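Local coordinates for Rab5 protein, putative (Plasmodium falciparum, PDB 3CLV) that is a putative Rab5-like small G protein of the Ras family, built on a P-loop nucleotide-binding fold and holding guanosine-5'-diphosphate in this structure, at residues A[132-135]-A[136-139]; A[191-194]-A[195-198]. All blocks are in the same frame, centred on the assembly; numbering follows the deposited sequence.

Contact 1: A[132-135]-A[136-139]; sequences LDRA and KTWV
R134 and W138, one turn apart on helix 129-145, meet through their flat groups. The guanidinium lies over one face of the indole, the planes 18° apart, in a stack that is also a cation-pi contact: R134 CZ sits 4.0 Å from the centroid of the six-membered ring of W138. NH2 lies over the indole toward its rim, 3.2 Å from W138 NE1; both are donors, so this closeness belongs to the stack and is no hydrogen bond. Bends at chi2 (-96°) and chi3 (38°) fold the arginine chain back over the indole, and the methyl CG2 of T137 lies 3.5 Å from R134 NH2.

Backbone bonds of the i to i+4 kind run beneath these side chains. K136 N donates to L132 O at 3.0 Å, W138 N to R134 O, and V139 N to A135 O at 2.9 Å. D133 O receives two weak bonds, from T137 N and from T137 OG1, the latter 3.3 Å away.

Apolar contact is slight between L132 and K136, whose CG and CE come within 4.2 Å as the lysine extends towards its salt bridge with E168 of helix 166-175. L132 and A135 also rest on strand 119-125, and R134 touches E15. Side-chain pairs of the i, i+4 kind are usual along an alpha-helix; this one, helix 129-145, connects strands 119-125 and 149-155 in a beta-alpha-beta unit of the Ras-like P-loop fold.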
loop_
_atom_site.group_PDB
_atom_site.type_symbol
_atom_site.label_atom_id
_atom_site.label_comp_id
_atom_site.label_asym_id
_atom_site.label_seq_id
_atom_site.Cartn_x
_atom_site.Cartn_y
_atom_site.Cartn_z
ATOM N N LEU A 132 -15.001 21.039 0.673
ATOM C CA LEU A 132 -16.152 20.121 0.699
ATOM C C LEU A 132 -16.451 19.538 -0.692
ATOM O O LEU A 132 -16.640 18.324 -0.844
ATOM C CB LEU A 132 -17.415 20.795 1.279
ATOM C CG LEU A 132 -18.680 19.898 1.287
ATOM C CD1 LEU A 132 -18.466 18.584 2.031
ATOM C CD2 LEU A 132 -19.896 20.626 1.854
ATOM N N ASP A 133 -16.496 20.404 -1.699
ATOM C CA ASP A 133 -16.739 19.975 -3.075
ATOM C C ASP A 133 -15.725 18.914 -3.529
ATOM O O ASP A 133 -16.091 17.926 -4.171
ATOM C CB ASP A 133 -16.691 21.179 -4.027
ATOM C CG ASP A 133 -17.751 22.238 -3.716
ATOM O OD1 ASP A 133 -18.827 21.911 -3.149
ATOM O OD2 ASP A 133 -17.496 23.415 -4.068
ATOM N N ARG A 134 -14.449 19.121 -3.208
ATOM C CA ARG A 134 -13.417 18.119 -3.511
ATOM C C ARG A 134 -13.599 16.810 -2.736
ATOM O O ARG A 134 -13.410 15.724 -3.285
ATOM C CB ARG A 134 -12.013 18.694 -3.271
ATOM C CG ARG A 134 -11.493 19.562 -4.435
ATOM C CD ARG A 134 -10.592 18.749 -5.388
ATOM N NE ARG A 134 -11.073 17.379 -5.587
ATOM C CZ ARG A 134 -10.450 16.437 -6.296
ATOM N NH1 ARG A 134 -9.299 16.696 -6.907
ATOM N NH2 ARG A 134 -10.986 15.223 -6.390
ATOM N N ALA A 135 -13.941 16.914 -1.458
ATOM C CA ALA A 135 -14.209 15.739 -0.638
ATOM C C ALA A 135 -15.321 14.875 -1.240
ATOM O O ALA A 135 -15.205 13.655 -1.249
ATOM C CB ALA A 135 -14.560 16.138 0.792
ATOM N N LYS A 136 -16.382 15.511 -1.749
ATOM C CA LYS A 136 -17.497 14.780 -2.376
ATOM C C LYS A 136 -17.043 13.993 -3.603
ATOM O O LYS A 136 -17.432 12.832 -3.777
ATOM C CB LYS A 136 -18.637 15.727 -2.751
ATOM C CG LYS A 136 -19.417 16.228 -1.545
ATOM C CD LYS A 136 -20.721 16.886 -1.960
ATOM C CE LYS A 136 -21.409 17.515 -0.770
ATOM N NZ LYS A 136 -22.606 18.303 -1.227
ATOM N N THR A 137 -16.230 14.640 -4.447
ATOM C CA THR A 137 -15.613 13.997 -5.627
ATOM C C THR A 137 -14.792 12.776 -5.196
ATOM O O THR A 137 -14.871 11.708 -5.819
ATOM C CB THR A 137 -14.720 14.993 -6.433
ATOM O OG1 THR A 137 -15.504 16.114 -6.865
ATOM C CG2 THR A 137 -14.097 14.325 -7.650
ATOM N N TRP A 138 -14.039 12.916 -4.109
ATOM C CA TRP A 138 -13.238 11.788 -3.628
ATOM C C TRP A 138 -14.075 10.634 -3.087
ATOM O O TRP A 138 -13.739 9.465 -3.321
ATOM C CB TRP A 138 -12.201 12.220 -2.586
ATOM C CG TRP A 138 -10.992 12.848 -3.209
ATOM C CD1 TRP A 138 -10.256 12.368 -4.271
ATOM C CD2 TRP A 138 -10.361 14.055 -2.795
ATOM N NE1 TRP A 138 -9.219 13.231 -4.555
ATOM C CE2 TRP A 138 -9.260 14.275 -3.667
ATOM C CE3 TRP A 138 -10.631 14.990 -1.783
ATOM C CZ2 TRP A 138 -8.407 15.390 -3.542
ATOM C CZ3 TRP A 138 -9.794 16.100 -1.659
ATOM C CH2 TRP A 138 -8.690 16.290 -2.541
ATOM N N VAL A 139 -15.148 10.963 -2.373
ATOM C CA VAL A 139 -16.067 9.944 -1.858
ATOM C C VAL A 139 -16.650 9.108 -3.008
ATOM O O VAL A 139 -16.672 7.876 -2.935
ATOM C CB VAL A 139 -17.192 10.563 -0.999
ATOM C CG1 VAL A 139 -18.341 9.563 -0.768
ATOM C CG2 VAL A 139 -16.636 11.116 0.352
#

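Contact 2: A[191-194]-A[195-198]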
loop_
_atom_site.group_PDB
_atom_site.type_symbol
_atom_site.label_atom_id
_atom_site.label_comp_id
_atom_site.label_asym_id
_atom_site.label_seq_id
_atom_site.Cartn_x
_atom_site.Cartn_y
_atom_site.Cartn_z
ATOM N N ILE A 191 -10.992 14.212 17.724
ATOM C CA ILE A 191 -9.871 13.660 16.952
ATOM C C ILE A 191 -9.696 12.167 17.172
ATOM O O ILE A 191 -9.682 11.408 16.196
ATOM C CB ILE A 191 -8.549 14.444 17.193
ATOM C CG1 ILE A 191 -8.721 15.913 16.778
ATOM C CG2 ILE A 191 -7.342 13.767 16.480
ATOM C CD1 ILE A 191 -8.980 16.159 15.262
ATOM N N LYS A 192 -9.588 11.742 18.436
ATOM C CA LYS A 192 -9.504 10.320 18.768
ATOM C C LYS A 192 -10.774 9.605 18.323
ATOM O O LYS A 192 -10.715 8.450 17.869
ATOM C CB LYS A 192 -9.281 10.087 20.276
ATOM C CG LYS A 192 -7.882 10.445 20.803
ATOM C CD LYS A 192 -7.822 10.019 22.286
ATOM C CE LYS A 192 -7.098 11.017 23.176
ATOM N NZ LYS A 192 -5.729 10.505 23.531
ATOM N N ASN A 193 -11.901 10.310 18.415
ATOM C CA ASN A 193 -13.213 9.749 18.070
ATOM C C ASN A 193 -13.316 9.363 16.585
ATOM O O ASN A 193 -14.061 8.460 16.222
ATOM C CB ASN A 193 -14.345 10.719 18.454
ATOM C CG ASN A 193 -14.674 10.711 19.960
ATOM O OD1 ASN A 193 -14.473 9.725 20.658
ATOM N ND2 ASN A 193 -15.229 11.818 20.443
ATOM N N ILE A 194 -12.549 10.032 15.720
ATOM C CA ILE A 194 -12.489 9.584 14.316
ATOM C C ILE A 194 -12.173 8.084 14.295
ATOM O O ILE A 194 -12.824 7.295 13.622
ATOM C CB ILE A 194 -11.372 10.315 13.510
ATOM C CG1 ILE A 194 -11.670 11.809 13.359
ATOM C CG2 ILE A 194 -11.156 9.627 12.142
ATOM C CD1 ILE A 194 -10.453 12.646 12.832
ATOM N N PHE A 195 -11.152 7.700 15.042
ATOM C CA PHE A 195 -10.633 6.360 14.996
ATOM C C PHE A 195 -11.446 5.421 15.870
ATOM O O PHE A 195 -11.506 4.231 15.585
ATOM C CB PHE A 195 -9.146 6.389 15.353
ATOM C CG PHE A 195 -8.328 7.107 14.315
ATOM C CD1 PHE A 195 -7.849 6.422 13.202
ATOM C CD2 PHE A 195 -8.109 8.484 14.411
ATOM C CE1 PHE A 195 -7.121 7.077 12.232
ATOM C CE2 PHE A 195 -7.395 9.161 13.447
ATOM C CZ PHE A 195 -6.896 8.460 12.343
ATOM N N TYR A 196 -12.124 5.968 16.884
ATOM C CA TYR A 196 -13.045 5.158 17.703
ATOM C C TYR A 196 -14.180 4.648 16.826
ATOM O O TYR A 196 -14.513 3.455 16.866
ATOM C CB TYR A 196 -13.633 5.953 18.883
ATOM C CG TYR A 196 -12.630 6.353 19.960
ATOM C CD1 TYR A 196 -11.357 5.792 20.012
ATOM C CD2 TYR A 196 -12.977 7.278 20.946
ATOM C CE1 TYR A 196 -10.439 6.168 20.998
ATOM C CE2 TYR A 196 -12.072 7.658 21.928
ATOM C CZ TYR A 196 -10.809 7.101 21.945
ATOM O OH TYR A 196 -9.916 7.468 22.932
ATOM N N MET A 197 -14.754 5.562 16.042
ATOM C CA MET A 197 -15.853 5.273 15.125
ATOM C C MET A 197 -15.445 4.257 14.058
ATOM O O MET A 197 -16.183 3.287 13.791
ATOM C CB MET A 197 -16.362 6.567 14.478
ATOM C CG MET A 197 -17.132 7.516 15.446
ATOM S SD MET A 197 -17.773 8.995 14.616
ATOM C CE MET A 197 -19.149 8.326 13.714
ATOM N N LEU A 198 -14.268 4.475 13.457
ATOM C CA LEU A 198 -13.707 3.534 12.486
ATOM C C LEU A 198 -13.480 2.155 13.081
ATOM O O LEU A 198 -13.841 1.152 12.471
ATOM C CB LEU A 198 -12.385 4.055 11.910
ATOM C CG LEU A 198 -12.479 5.217 10.914
ATOM C CD1 LEU A 198 -11.072 5.673 10.487
ATOM C CD2 LEU A 198 -13.318 4.799 9.696
#
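K192 O takes two backbone N-H groups of the following turn: a bond from Y196 N at 3.0 Å and a weak, bent one from F195 N. Next along the helix, M197 N bonds N193 O at 3.0 Å, and L198 N reaches I194 O at 3.2 Å. The amide of N193 turns instead to N190, its ND2 bonding OD1 of that residue.

Around this backbone, the phenol of Y196 lies alongside the lysine chain. K192 CB makes an off-centre CH-pi contact 4.2 Å from the centroid of the Y196 ring, and K192 CD approaches Y196 OH to 3.4 Å. I194 and F195 likewise run side by side. With CG2 of I194 anti to its own nitrogen, this methyl stands over one face of the F195 ring, 4.2 Å from the centroid; F95 meets the same phenyl edge-to-face. Further on, I194 CG2 and L198 CD1 are 4.3 Å apart.

The chemistry is thus two-sided: I194, F195 and L198 bury hydrocarbon against strand 119-125, while K192 and Y196 pair on a more exposed flank, as expected of an amphipathic helix packed on a sheet.

Contact 1 precedes contact 2 along the chain, and each lies within a single helix: 132-139 on helix 129-145, 191-198 on helix 191-206. Their centres are 20 Å apart and their nearest atoms about 12 Å, so they do not touch. They sit on opposite sides of the chain's centre, yet strand 119-125 of the six-stranded mixed sheet receives side chains from both, through L132 and A135 in contact 1 and I194, F195 and L198 in contact 2. The bound GDP lies about 9 Å from the side chain of W138 and about 6 Å from that of I191. The two helices thus share a core strand of the Ras-like nucleotide-binding fold without meeting directly at these segments.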